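Local coordinates for N-acetylglucosamine 2-epimerase (Xylella fastidiosa, PDB 3GT5), which probably acts as a sugar isomerase of the N-acylglucosamine 2-epimerase family, though its own substrate is not known with certainty, at residues 11-14 with 15-19; 72-75 with 76-80; 226-229 with 230-233; 270-273 with 274-277; 332-335 with 336-339. One frame throughout, in Å; residues are numbered along the deposited sequence.

Contact 1 of 5, residues 11-14 with 15-19; sequences LRTH and ISDTM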
loop_
_atom_site.group_PDB
_atom_site.type_symbol
_atom_site.label_atom_id
_atom_site.label_comp_id
_atom_site.label_asym_id
_atom_site.label_seq_id
_atom_site.Cartn_x
_atom_site.Cartn_y
_atom_site.Cartn_z
ATOM N N LEU A 11 -16.740 9.977 3.773
ATOM C CA LEU A 11 -15.606 9.400 3.018
ATOM C C LEU A 11 -15.241 10.199 1.769
ATOM O O LEU A 11 -14.051 10.466 1.478
ATOM C CB LEU A 11 -15.866 7.916 2.683
ATOM C CG LEU A 11 -16.056 7.035 3.937
ATOM C CD1 LEU A 11 -16.785 5.717 3.654
ATOM C CD2 LEU A 11 -14.715 6.768 4.602
ATOM N N ARG A 12 -16.260 10.619 1.007
ATOM C CA ARG A 12 -16.022 11.408 -0.190
ATOM C C ARG A 12 -15.421 12.774 0.123
ATOM O O ARG A 12 -14.501 13.219 -0.553
ATOM C CB ARG A 12 -17.318 11.570 -1.021
ATOM C CG ARG A 12 -17.723 10.256 -1.742
ATOM C CD ARG A 12 -19.082 10.360 -2.550
ATOM N NE ARG A 12 -19.256 11.703 -3.124
ATOM C CZ ARG A 12 -19.061 12.087 -4.396
ATOM N NH1 ARG A 12 -18.701 11.237 -5.367
ATOM N NH2 ARG A 12 -19.251 13.377 -4.710
ATOM N N THR A 13 -15.933 13.401 1.184
ATOM C CA THR A 13 -15.445 14.699 1.595
ATOM C C THR A 13 -14.006 14.553 2.043
ATOM O O THR A 13 -13.193 15.392 1.730
ATOM C CB THR A 13 -16.313 15.339 2.713
ATOM O OG1 THR A 13 -17.675 15.416 2.257
ATOM C CG2 THR A 13 -15.832 16.773 3.067
ATOM N N HIS A 14 -13.705 13.497 2.786
ATOM C CA HIS A 14 -12.348 13.298 3.267
ATOM C C HIS A 14 -11.363 13.094 2.129
ATOM O O HIS A 14 -10.263 13.671 2.144
ATOM C CB HIS A 14 -12.260 12.167 4.286
ATOM C CG HIS A 14 -10.880 11.978 4.816
ATOM N ND1 HIS A 14 -10.184 13.000 5.443
ATOM C CD2 HIS A 14 -10.013 10.943 4.706
ATOM C CE1 HIS A 14 -8.967 12.569 5.750
ATOM N NE2 HIS A 14 -8.844 11.315 5.327
ATOM N N ILE A 15 -11.741 12.279 1.152
ATOM C CA ILE A 15 -10.914 12.081 -0.015
ATOM C C ILE A 15 -10.664 13.426 -0.752
ATOM O O ILE A 15 -9.551 13.778 -1.156
ATOM C CB ILE A 15 -11.540 11.061 -1.005
ATOM C CG1 ILE A 15 -11.503 9.634 -0.450
ATOM C CG2 ILE A 15 -10.740 11.123 -2.386
ATOM C CD1 ILE A 15 -12.518 8.658 -1.134
ATOM N N SER A 16 -11.713 14.233 -0.883
ATOM C CA SER A 16 -11.610 15.495 -1.586
ATOM C C SER A 16 -10.743 16.479 -0.803
ATOM O O SER A 16 -10.015 17.271 -1.383
ATOM C CB SER A 16 -13.005 16.061 -1.877
ATOM O OG SER A 16 -13.652 15.266 -2.871
ATOM N N ASP A 17 -10.793 16.394 0.524
ATOM C CA ASP A 17 -9.915 17.246 1.356
ATOM C C ASP A 17 -8.421 16.890 1.135
ATOM O O ASP A 17 -7.537 17.754 0.987
ATOM C CB ASP A 17 -10.220 17.103 2.838
ATOM C CG ASP A 17 -11.603 17.637 3.258
ATOM O OD1 ASP A 17 -12.235 18.470 2.574
ATOM O OD2 ASP A 17 -12.070 17.199 4.325
ATOM N N THR A 18 -8.126 15.601 1.082
ATOM C CA THR A 18 -6.739 15.165 0.850
ATOM C C THR A 18 -6.277 15.502 -0.574
ATOM O O THR A 18 -5.180 15.962 -0.804
ATOM C CB THR A 18 -6.621 13.683 1.158
ATOM O OG1 THR A 18 -7.035 13.447 2.511
ATOM C CG2 THR A 18 -5.193 13.183 0.908
ATOM N N MET A 19 -7.150 15.334 -1.557
ATOM C CA MET A 19 -6.829 15.764 -2.921
ATOM C C MET A 19 -6.535 17.267 -2.997
ATOM O O MET A 19 -5.639 17.662 -3.718
ATOM C CB MET A 19 -7.901 15.379 -3.924
ATOM C CG MET A 19 -8.054 13.872 -4.162
ATOM S SD MET A 19 -6.574 13.073 -4.919
ATOM C CE MET A 19 -6.521 13.882 -6.524
HETATM O O HOH W 1 -10.516 15.662 5.927
#

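Contact 2 of 5, residues 72-75 with 76-80; sequences EYLD and AVHHG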
loop_
_atom_site.group_PDB
_atom_site.type_symbol
_atom_site.label_atom_id
_atom_site.label_comp_id
_atom_site.label_asym_id
_atom_site.label_seq_id
_atom_site.Cartn_x
_atom_site.Cartn_y
_atom_site.Cartn_z
ATOM N N GLU A 72 -9.100 17.512 -14.760
ATOM C CA GLU A 72 -7.757 17.754 -14.300
ATOM C C GLU A 72 -7.127 16.474 -13.718
ATOM O O GLU A 72 -5.919 16.260 -13.847
ATOM C CB GLU A 72 -7.705 18.913 -13.290
ATOM C CG GLU A 72 -7.857 20.313 -13.930
ATOM C CD GLU A 72 -7.461 21.474 -13.006
ATOM O OE1 GLU A 72 -7.803 22.636 -13.348
ATOM O OE2 GLU A 72 -6.816 21.243 -11.956
ATOM N N TYR A 73 -7.948 15.594 -13.149
ATOM C CA TYR A 73 -7.415 14.362 -12.531
ATOM C C TYR A 73 -7.044 13.351 -13.599
ATOM O O TYR A 73 -6.004 12.688 -13.485
ATOM C CB TYR A 73 -8.401 13.760 -11.571
ATOM C CG TYR A 73 -8.705 14.594 -10.331
ATOM C CD1 TYR A 73 -7.938 15.685 -9.962
ATOM C CD2 TYR A 73 -9.746 14.235 -9.507
ATOM C CE1 TYR A 73 -8.242 16.432 -8.798
ATOM C CE2 TYR A 73 -10.036 14.954 -8.342
ATOM C CZ TYR A 73 -9.298 16.042 -8.005
ATOM O OH TYR A 73 -9.629 16.731 -6.855
ATOM N N LEU A 74 -7.881 13.235 -14.640
ATOM C CA LEU A 74 -7.529 12.379 -15.803
ATOM C C LEU A 74 -6.251 12.857 -16.490
ATOM O O LEU A 74 -5.399 12.055 -16.831
ATOM C CB LEU A 74 -8.699 12.275 -16.799
ATOM C CG LEU A 74 -8.578 11.301 -18.010
ATOM C CD1 LEU A 74 -8.331 9.888 -17.558
ATOM C CD2 LEU A 74 -9.824 11.369 -18.858
ATOM N N ASP A 75 -6.095 14.164 -16.687
ATOM C CA ASP A 75 -4.856 14.728 -17.226
ATOM C C ASP A 75 -3.613 14.371 -16.405
ATOM O O ASP A 75 -2.522 14.104 -16.982
ATOM C CB ASP A 75 -4.937 16.252 -17.293
ATOM C CG ASP A 75 -5.934 16.736 -18.322
ATOM O OD1 ASP A 75 -6.316 15.938 -19.203
ATOM O OD2 ASP A 75 -6.300 17.937 -18.265
ATOM N N ALA A 76 -3.781 14.390 -15.077
ATOM C CA ALA A 76 -2.683 14.071 -14.166
ATOM C C ALA A 76 -2.322 12.586 -14.228
ATOM O O ALA A 76 -1.143 12.266 -14.089
ATOM C CB ALA A 76 -3.012 14.468 -12.704
ATOM N N VAL A 77 -3.297 11.703 -14.430
ATOM C CA VAL A 77 -3.014 10.251 -14.658
ATOM C C VAL A 77 -2.084 10.078 -15.868
ATOM O O VAL A 77 -1.048 9.369 -15.785
ATOM C CB VAL A 77 -4.323 9.413 -14.850
ATOM C CG1 VAL A 77 -4.028 7.959 -15.347
ATOM C CG2 VAL A 77 -5.144 9.359 -13.566
ATOM N N HIS A 78 -2.432 10.731 -16.993
ATOM C CA HIS A 78 -1.554 10.707 -18.203
ATOM C C HIS A 78 -0.126 11.255 -17.964
ATOM O O HIS A 78 0.869 10.631 -18.317
ATOM C CB HIS A 78 -2.221 11.492 -19.373
ATOM C CG HIS A 78 -3.320 10.736 -20.066
ATOM N ND1 HIS A 78 -4.560 10.517 -19.506
ATOM C CD2 HIS A 78 -3.360 10.141 -21.287
ATOM C CE1 HIS A 78 -5.320 9.836 -20.354
ATOM N NE2 HIS A 78 -4.611 9.594 -21.438
ATOM N N HIS A 79 -0.034 12.410 -17.319
ATOM C CA HIS A 79 1.223 13.007 -16.952
ATOM C C HIS A 79 2.077 12.053 -16.100
ATOM O O HIS A 79 3.270 11.887 -16.351
ATOM C CB HIS A 79 0.912 14.326 -16.200
ATOM C CG HIS A 79 2.106 15.099 -15.749
ATOM N ND1 HIS A 79 2.761 16.008 -16.568
ATOM C CD2 HIS A 79 2.698 15.197 -14.533
ATOM C CE1 HIS A 79 3.750 16.566 -15.891
ATOM N NE2 HIS A 79 3.720 16.106 -14.644
ATOM N N GLY A 80 1.450 11.447 -15.072
ATOM C CA GLY A 80 2.152 10.530 -14.178
ATOM C C GLY A 80 2.626 9.273 -14.868
ATOM O O GLY A 80 3.737 8.791 -14.612
#

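Contact 3 of 5, residues 226-229 with 230-233; sequences EVDW and DYNR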
loop_
_atom_site.group_PDB
_atom_site.type_symbol
_atom_site.label_atom_id
_atom_site.label_comp_id
_atom_site.label_asym_id
_atom_site.label_seq_id
_atom_site.Cartn_x
_atom_site.Cartn_y
_atom_site.Cartn_z
ATOM N N GLU A 226 12.128 -19.860 4.770
ATOM C CA GLU A 226 12.096 -20.035 6.228
ATOM C C GLU A 226 12.290 -18.657 6.891
ATOM O O GLU A 226 12.935 -17.779 6.341
ATOM C CB GLU A 226 13.212 -20.980 6.686
ATOM C CG GLU A 226 13.005 -22.402 6.184
ATOM C CD GLU A 226 11.685 -22.991 6.599
ATOM O OE1 GLU A 226 11.309 -22.873 7.782
ATOM O OE2 GLU A 226 10.983 -23.586 5.740
ATOM N N VAL A 227 11.719 -18.492 8.067
ATOM C CA VAL A 227 11.709 -17.191 8.722
ATOM C C VAL A 227 13.135 -16.717 9.029
ATOM O O VAL A 227 13.957 -17.500 9.557
ATOM C CB VAL A 227 10.901 -17.229 10.041
ATOM C CG1 VAL A 227 11.058 -15.877 10.756
ATOM C CG2 VAL A 227 9.422 -17.536 9.751
ATOM N N ASP A 228 13.425 -15.459 8.722
ATOM C CA ASP A 228 14.673 -14.785 9.114
ATOM C C ASP A 228 14.300 -13.871 10.295
ATOM O O ASP A 228 13.821 -12.792 10.124
ATOM C CB ASP A 228 15.279 -14.004 7.940
ATOM C CG ASP A 228 16.638 -13.372 8.273
ATOM O OD1 ASP A 228 16.955 -13.258 9.493
ATOM O OD2 ASP A 228 17.357 -12.977 7.331
ATOM N N TRP A 229 14.545 -14.326 11.510
ATOM C CA TRP A 229 14.133 -13.555 12.681
ATOM C C TRP A 229 15.015 -12.320 12.954
ATOM O O TRP A 229 14.615 -11.475 13.735
ATOM C CB TRP A 229 14.137 -14.458 13.907
ATOM C CG TRP A 229 13.187 -15.580 13.863
ATOM C CD1 TRP A 229 13.493 -16.902 13.665
ATOM C CD2 TRP A 229 11.782 -15.519 14.037
ATOM N NE1 TRP A 229 12.367 -17.660 13.712
ATOM C CE2 TRP A 229 11.293 -16.844 13.951
ATOM C CE3 TRP A 229 10.872 -14.477 14.256
ATOM C CZ2 TRP A 229 9.941 -17.141 14.074
ATOM C CZ3 TRP A 229 9.516 -14.774 14.395
ATOM C CH2 TRP A 229 9.067 -16.096 14.303
ATOM N N ASP A 230 16.218 -12.267 12.375
ATOM C CA ASP A 230 17.212 -11.245 12.675
ATOM C C ASP A 230 17.369 -10.138 11.618
ATOM O O ASP A 230 18.132 -9.180 11.811
ATOM C CB ASP A 230 18.575 -11.912 12.871
ATOM C CG ASP A 230 18.691 -12.636 14.197
ATOM O OD1 ASP A 230 17.922 -12.352 15.130
ATOM O OD2 ASP A 230 19.625 -13.465 14.300
ATOM N N TYR A 231 16.716 -10.289 10.461
ATOM C CA TYR A 231 16.898 -9.312 9.397
ATOM C C TYR A 231 16.470 -7.926 9.866
ATOM O O TYR A 231 15.339 -7.737 10.297
ATOM C CB TYR A 231 16.117 -9.720 8.135
ATOM C CG TYR A 231 16.437 -8.872 6.941
ATOM C CD1 TYR A 231 17.456 -9.210 6.057
ATOM C CD2 TYR A 231 15.770 -7.664 6.732
ATOM C CE1 TYR A 231 17.793 -8.376 4.986
ATOM C CE2 TYR A 231 16.058 -6.878 5.666
ATOM C CZ TYR A 231 17.085 -7.205 4.803
ATOM O OH TYR A 231 17.370 -6.350 3.749
ATOM N N ASN A 232 17.377 -6.967 9.726
ATOM C CA ASN A 232 17.201 -5.556 10.129
ATOM C C ASN A 232 16.933 -5.375 11.619
ATOM O O ASN A 232 16.368 -4.361 12.027
ATOM C CB ASN A 232 16.178 -4.807 9.265
ATOM C CG ASN A 232 16.765 -4.280 7.992
ATOM O OD1 ASN A 232 18.004 -4.280 7.817
ATOM N ND2 ASN A 232 15.887 -3.817 7.069
ATOM N N ARG A 233 17.365 -6.338 12.438
ATOM C CA ARG A 233 17.229 -6.149 13.878
ATOM C C ARG A 233 18.010 -4.877 14.292
ATOM O O ARG A 233 17.556 -4.121 15.165
ATOM C CB ARG A 233 17.706 -7.385 14.635
ATOM C CG ARG A 233 17.212 -7.457 16.005
ATOM C CD ARG A 233 17.782 -8.685 16.686
ATOM N NE ARG A 233 17.083 -9.950 16.416
ATOM C CZ ARG A 233 16.015 -10.390 17.087
ATOM N NH1 ARG A 233 15.441 -9.642 18.022
ATOM N NH2 ARG A 233 15.504 -11.576 16.828
#

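Contact 4 of 5, residues 270-273 with 274-277; sequences VPVA and RSLF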
loop_
_atom_site.group_PDB
_atom_site.type_symbol
_atom_site.label_atom_id
_atom_site.label_comp_id
_atom_site.label_asym_id
_atom_site.label_seq_id
_atom_site.Cartn_x
_atom_site.Cartn_y
_atom_site.Cartn_z
ATOM N N VAL A 270 -12.158 -15.779 4.678
ATOM C CA VAL A 270 -12.714 -14.981 5.777
ATOM C C VAL A 270 -12.155 -15.429 7.128
ATOM O O VAL A 270 -11.722 -14.578 7.873
ATOM C CB VAL A 270 -14.257 -14.881 5.737
ATOM C CG1 VAL A 270 -14.777 -14.061 6.960
ATOM C CG2 VAL A 270 -14.712 -14.267 4.454
ATOM N N PRO A 271 -12.151 -16.741 7.457
ATOM C CA PRO A 271 -11.611 -17.133 8.757
ATOM C C PRO A 271 -10.133 -16.724 8.928
ATOM O O PRO A 271 -9.690 -16.334 10.040
ATOM C CB PRO A 271 -11.746 -18.667 8.773
ATOM C CG PRO A 271 -12.728 -18.989 7.752
ATOM C CD PRO A 271 -12.828 -17.870 6.773
ATOM N N VAL A 272 -9.356 -16.828 7.854
ATOM C CA VAL A 272 -7.949 -16.385 7.930
ATOM C C VAL A 272 -7.865 -14.871 8.165
ATOM O O VAL A 272 -7.107 -14.412 9.034
ATOM C CB VAL A 272 -7.128 -16.835 6.715
ATOM C CG1 VAL A 272 -5.749 -16.164 6.681
ATOM C CG2 VAL A 272 -6.960 -18.346 6.686
ATOM N N ALA A 273 -8.669 -14.104 7.415
ATOM C CA ALA A 273 -8.778 -12.638 7.600
ATOM C C ALA A 273 -9.105 -12.271 9.054
ATOM O O ALA A 273 -8.466 -11.390 9.622
ATOM C CB ALA A 273 -9.866 -12.046 6.663
ATOM N N ARG A 274 -10.106 -12.947 9.623
ATOM C CA ARG A 274 -10.525 -12.673 11.029
ATOM C C ARG A 274 -9.384 -12.989 12.008
ATOM O O ARG A 274 -9.123 -12.220 12.937
ATOM C CB ARG A 274 -11.795 -13.467 11.388
ATOM C CG ARG A 274 -13.009 -13.056 10.571
ATOM C CD ARG A 274 -14.290 -13.678 11.098
ATOM N NE ARG A 274 -14.562 -13.168 12.443
ATOM C CZ ARG A 274 -15.753 -13.195 13.049
ATOM N NH1 ARG A 274 -16.805 -13.719 12.435
ATOM N NH2 ARG A 274 -15.867 -12.702 14.284
ATOM N N SER A 275 -8.671 -14.088 11.783
ATOM C CA SER A 275 -7.552 -14.479 12.670
ATOM C C SER A 275 -6.438 -13.421 12.635
ATOM O O SER A 275 -5.856 -13.070 13.679
ATOM C CB SER A 275 -7.001 -15.888 12.336
ATOM O OG SER A 275 -6.163 -15.906 11.152
ATOM N N LEU A 276 -6.131 -12.912 11.437
ATOM C CA LEU A 276 -5.071 -11.926 11.304
ATOM C C LEU A 276 -5.453 -10.597 11.977
ATOM O O LEU A 276 -4.651 -9.974 12.720
ATOM C CB LEU A 276 -4.766 -11.656 9.825
ATOM C CG LEU A 276 -4.101 -12.855 9.107
ATOM C CD1 LEU A 276 -3.917 -12.605 7.585
ATOM C CD2 LEU A 276 -2.731 -13.236 9.754
ATOM N N PHE A 277 -6.667 -10.156 11.676
ATOM C CA PHE A 277 -7.129 -8.857 12.169
ATOM C C PHE A 277 -7.250 -8.896 13.723
ATOM O O PHE A 277 -6.724 -8.002 14.400
ATOM C CB PHE A 277 -8.451 -8.478 11.543
ATOM C CG PHE A 277 -9.006 -7.158 12.045
ATOM C CD1 PHE A 277 -8.843 -6.017 11.301
ATOM C CD2 PHE A 277 -9.674 -7.067 13.254
ATOM C CE1 PHE A 277 -9.317 -4.786 11.719
ATOM C CE2 PHE A 277 -10.166 -5.821 13.690
ATOM C CZ PHE A 277 -9.985 -4.693 12.917
#

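Contact 5 of 5, residues 332-335 with 336-339; sequences WQWY and DRLW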
loop_
_atom_site.group_PDB
_atom_site.type_symbol
_atom_site.label_atom_id
_atom_site.label_comp_id
_atom_site.label_asym_id
_atom_site.label_seq_id
_atom_site.Cartn_x
_atom_site.Cartn_y
_atom_site.Cartn_z
ATOM N N TRP A 332 -17.519 -3.021 13.295
ATOM C CA TRP A 332 -17.860 -1.615 13.115
ATOM C C TRP A 332 -17.396 -0.762 14.293
ATOM O O TRP A 332 -17.037 0.401 14.096
ATOM C CB TRP A 332 -19.361 -1.409 12.865
ATOM C CG TRP A 332 -19.821 -1.712 11.445
ATOM C CD1 TRP A 332 -20.811 -2.588 11.073
ATOM C CD2 TRP A 332 -19.377 -1.081 10.237
ATOM N NE1 TRP A 332 -20.979 -2.564 9.719
ATOM C CE2 TRP A 332 -20.124 -1.638 9.175
ATOM C CE3 TRP A 332 -18.414 -0.108 9.946
ATOM C CZ2 TRP A 332 -19.896 -1.300 7.844
ATOM C CZ3 TRP A 332 -18.228 0.279 8.616
ATOM C CH2 TRP A 332 -18.961 -0.333 7.583
ATOM N N GLN A 333 -17.430 -1.319 15.510
ATOM C CA GLN A 333 -16.864 -0.636 16.669
ATOM C C GLN A 333 -15.369 -0.387 16.470
ATOM O O GLN A 333 -14.867 0.695 16.818
ATOM C CB GLN A 333 -17.181 -1.373 17.969
ATOM C CG GLN A 333 -18.656 -1.210 18.276
ATOM C CD GLN A 333 -19.220 -2.236 19.204
ATOM O OE1 GLN A 333 -18.515 -3.097 19.745
ATOM N NE2 GLN A 333 -20.538 -2.163 19.392
ATOM N N TRP A 334 -14.662 -1.354 15.886
ATOM C CA TRP A 334 -13.233 -1.121 15.576
ATOM C C TRP A 334 -13.054 0.003 14.569
ATOM O O TRP A 334 -12.224 0.876 14.734
ATOM C CB TRP A 334 -12.535 -2.387 15.091
ATOM C CG TRP A 334 -11.979 -3.175 16.240
ATOM C CD1 TRP A 334 -12.422 -4.370 16.705
ATOM C CD2 TRP A 334 -10.866 -2.811 17.063
ATOM N NE1 TRP A 334 -11.666 -4.769 17.772
ATOM C CE2 TRP A 334 -10.685 -3.846 17.999
ATOM C CE3 TRP A 334 -9.983 -1.729 17.074
ATOM C CZ2 TRP A 334 -9.681 -3.813 18.963
ATOM C CZ3 TRP A 334 -8.994 -1.692 18.021
ATOM C CH2 TRP A 334 -8.853 -2.737 18.963
ATOM N N TYR A 335 -13.836 -0.056 13.506
ATOM C CA TYR A 335 -13.867 1.008 12.498
ATOM C C TYR A 335 -14.025 2.389 13.123
ATOM O O TYR A 335 -13.274 3.304 12.809
ATOM C CB TYR A 335 -15.021 0.749 11.538
ATOM C CG TYR A 335 -15.159 1.732 10.410
ATOM C CD1 TYR A 335 -14.383 1.625 9.274
ATOM C CD2 TYR A 335 -16.075 2.775 10.473
ATOM C CE1 TYR A 335 -14.482 2.532 8.218
ATOM C CE2 TYR A 335 -16.173 3.687 9.429
ATOM C CZ TYR A 335 -15.394 3.571 8.305
ATOM O OH TYR A 335 -15.515 4.503 7.277
ATOM N N ASP A 336 -14.998 2.510 14.018
ATOM C CA ASP A 336 -15.319 3.788 14.647
ATOM C C ASP A 336 -14.194 4.270 15.540
ATOM O O ASP A 336 -13.865 5.434 15.528
ATOM C CB ASP A 336 -16.604 3.694 15.496
ATOM C CG ASP A 336 -17.890 3.546 14.672
ATOM O OD1 ASP A 336 -17.943 3.723 13.428
ATOM O OD2 ASP A 336 -18.916 3.254 15.324
ATOM N N ARG A 337 -13.580 3.389 16.311
ATOM C CA ARG A 337 -12.499 3.843 17.196
ATOM C C ARG A 337 -11.216 4.199 16.450
ATOM O O ARG A 337 -10.472 5.121 16.849
ATOM C CB ARG A 337 -12.274 2.882 18.393
ATOM C CG ARG A 337 -11.541 1.594 18.164
ATOM C CD ARG A 337 -11.306 0.847 19.546
ATOM N NE ARG A 337 -12.557 0.489 20.244
ATOM C CZ ARG A 337 -13.297 -0.628 20.082
ATOM N NH1 ARG A 337 -12.964 -1.601 19.244
ATOM N NH2 ARG A 337 -14.407 -0.788 20.794
ATOM N N LEU A 338 -10.952 3.478 15.355
ATOM C CA LEU A 338 -9.805 3.787 14.511
ATOM C C LEU A 338 -9.996 5.165 13.895
ATOM O O LEU A 338 -9.080 5.979 13.890
ATOM C CB LEU A 338 -9.609 2.700 13.423
ATOM C CG LEU A 338 -8.953 1.426 13.989
ATOM C CD1 LEU A 338 -9.200 0.242 13.054
ATOM C CD2 LEU A 338 -7.471 1.585 14.206
ATOM N N TRP A 339 -11.188 5.419 13.353
ATOM C CA TRP A 339 -11.436 6.759 12.800
ATOM C C TRP A 339 -11.398 7.851 13.888
ATOM O O TRP A 339 -10.897 8.926 13.623
ATOM C CB TRP A 339 -12.768 6.819 12.047
ATOM C CG TRP A 339 -12.669 6.611 10.599
ATOM C CD1 TRP A 339 -13.294 5.652 9.857
ATOM C CD2 TRP A 339 -11.942 7.418 9.680
ATOM N NE1 TRP A 339 -12.974 5.803 8.530
ATOM C CE2 TRP A 339 -12.151 6.883 8.392
ATOM C CE3 TRP A 339 -11.148 8.563 9.810
ATOM C CZ2 TRP A 339 -11.576 7.448 7.259
ATOM C CZ3 TRP A 339 -10.562 9.102 8.699
ATOM C CH2 TRP A 339 -10.780 8.551 7.434
#

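Contact 1 of 5, residues 11-14 with 15-19
T18 sets its hydroxyl over one face of the H14 ring, one turn earlier on helix 8-22, and D17 is joined to the same histidine through a water. The histidine can be followed outward from CB, which lies against the backbone N of I15, the next residue. CG is anti to the backbone N (chi1 -178°), which swings the ring toward T18. H14 CE1 is 3.9 Å from T18 OG1, which stands displaced toward the rim of the ring. H14 ND1 is hydrogen-bonded to a water lying in the ring plane, 2.7 Å away; the same water donates to D17 OD2, also at 2.7 Å. NE2 accepts a hydrogen bond from W354 NE1, and CD2 lies on the side where W339 meets the ring edge-to-face. Beneath these side chains run the helical bonds, T18 N to H14 O at 3.1 Å and D17 N to T13 O at 2.9 Å. On another side of the helix, S16 OG adds a weak bond of 3.2 Å to R12 O, which S16 N already holds. Both ring nitrogens of the buried H14 thus have polar partners, which fixes the rotation of the ring. W354 NE1 can only donate, so the proton of the imidazole probably sits on ND1, an arrangement that the water-linked carboxylate of D17 would favour while polarising the ring.

Contact 2 of 5, residues 72-75 with 76-80
Helix 71-88, probably one of the helices of the (alpha/alpha)6 barrel of the N-acylglucosamine 2-epimerase family, carries a side-chain-to-backbone bond between L74 and H78, one turn apart. L74 O is gripped twice by the same residue: H78 N reaches it at 3.3 Å with an N-H...O angle of 169°, and H78 ND1 at 3.2 Å. The two donors come from opposite faces of the carbonyl plane. ND1 stands well above that plane, while the oxygen lies close to the plane of the imidazole, at its edge. With CG beside its own backbone N (chi1 -77°), the ring folds back along the helix and brings ND1 over the preceding turn. A bond in this direction is consistent with a proton on ND1. The side chains of L74 and H78 run side by side in the same direction, and L74 CD1 meets H78 CE1 at 4.1 Å. Main-chain bonds continue the helix on both sides, V77 N to Y73 O at 3.0 Å and H79 N to D75 O at 3.0 Å. Y73, L74, A76 and V77 pack on helix 51-68, L74 and V77 also touch V128, and H78 lies on I130 in the loop between helices 112-127 and 133-147.

Contact 3 of 5, residues 226-229 with 230-233
D228 turns its carboxylate back on the chain that follows and accepts the backbone N-H groups of D230 and, weakly, Y231. D228 OD1 takes D230 N at 3.1 Å, on its anti side and somewhat out of the carboxylate plane; Y231 N, also 3.1 Å from D228 OD1, makes a bond bent to 121° at the hydrogen. CG lies anti to the backbone N of D228 (chi1 -176°), which carries the oxygens toward these two amides. D228 OD2 rests 3.6 Å from Y231 CB, near the plane of the tyrosine ring at its edge, carboxylate and ring turned 80° apart. In the long loop between strand 220-221 and helix 247-263, this Asx turn at D228 leads into a type II beta turn, D230-R233, closed by R233 N to D230 O, 3.0 Å. Across it D230 forms a salt bridge in which R233 NE (2.9 Å) and NH2 (3.1 Å) both reach D230 OD1. W229, between D228 and D230, sets CB against D230 N, and W229 O lies 3.2 Å from R233 NH2. V227 CG1 sits over the centre of the W229 indole, 3.3 Å above its plane. W229 O bonds W243 NE1, and Y231 OH is held by R241 NH1.

Contact 4 of 5, residues 270-273 with 274-277
S275 OG gives its hydrogen to V272 O at 2.8 Å, the shortest hydrogen bond between residues 270-273 and 274-277. All of them belong to helix 269-284, which is likely to be a further member of the (alpha/alpha)6 barrel, and V272 O also accepts L276 N at 3.0 Å, so one carbonyl serves two donors. The hydroxyl approaches at a C=O...O angle of 123°, well to the side of the amide, which meets the oxygen nearly head-on. Chi1 of S275 is 76°, setting OG between the backbone N and the carbonyl carbon and leaning it back over the preceding turn; with S275 exposed, this bond satisfies the hydroxyl within its own helix. Regular helical bonds flank it, R274 N to V270 O at 2.9 Å and F277 N to A273 O at 3.0 Å. Further out, R274 passes its methylene chain obliquely over V270 before bending at chi3 (64°), and its NE then reaches Y331 OH at the start of helix 329-346. V272 and L276 point the same way and lie alongside each other against T206 of helix 192-211; L257 and Q250 of helix 247-263 also touch them, V272 and L276 respectively. Their nearest branches, V272 CG1 and L276 CD1, are 4.1 Å apart, while R274 CG lies 4.1 Å from V270 CG1.

Contact 5 of 5, residues 332-335 with 336-339
R337 and W334 form a cation-pi pair: CZ of R337 is 4.6 Å from the centroid of the six-membered ring of W334, 13° off its normal. R337 NH1 stands over the centre of the indole, nearest the ring-fusion atoms CE2 and CD2 of W334, the latter at 3.3 Å, and the guanidinium is almost upright on it, the planes 85° apart. R337 CG sits between backbone N and carbonyl carbon (chi1 77°), and a second bend at chi3 turns the group back over the ring. The aromatic contact is between Y335 and W339, in an offset edge-to-face pair: the indole edge is directed at the phenol face, with W339 CD1 3.3 Å from Y335 CZ. W332 CZ3 lies over the opposite face of Y335, toward its rim. All these residues ride on helix 329-346 of the probable (alpha/alpha)6 barrel, and Y335 and W339 also touch helices 309-326 and 377-387. Among polar contacts, D336 N bonds W332 O at 2.9 Å, R6 forms a salt bridge with D336 OD2, and Y335 OH bonds F5 O.

The contacts come along the chain in the order 1 to 5, four on separate helices and contact 3 in a surface loop. Contact 1, on helix 8-22, touches two others, each about 18 Å away between centres: M19 packs on Y73 of contact 2, and L11 and H14 meet Y335 and W339 of contact 5. Contacts 4 and 5 are about 17 Å apart between centres and join through F277 and W334. Helices 71-88, 8-22, 329-346 and 269-284 thus form a chain of neighbours, bringing N-terminal and C-terminal parts together, consistent with closure of an (alpha/alpha)6 barrel. Contact 3 stands apart, touching none of the others and about 13 Å from contact 4 between nearest atoms.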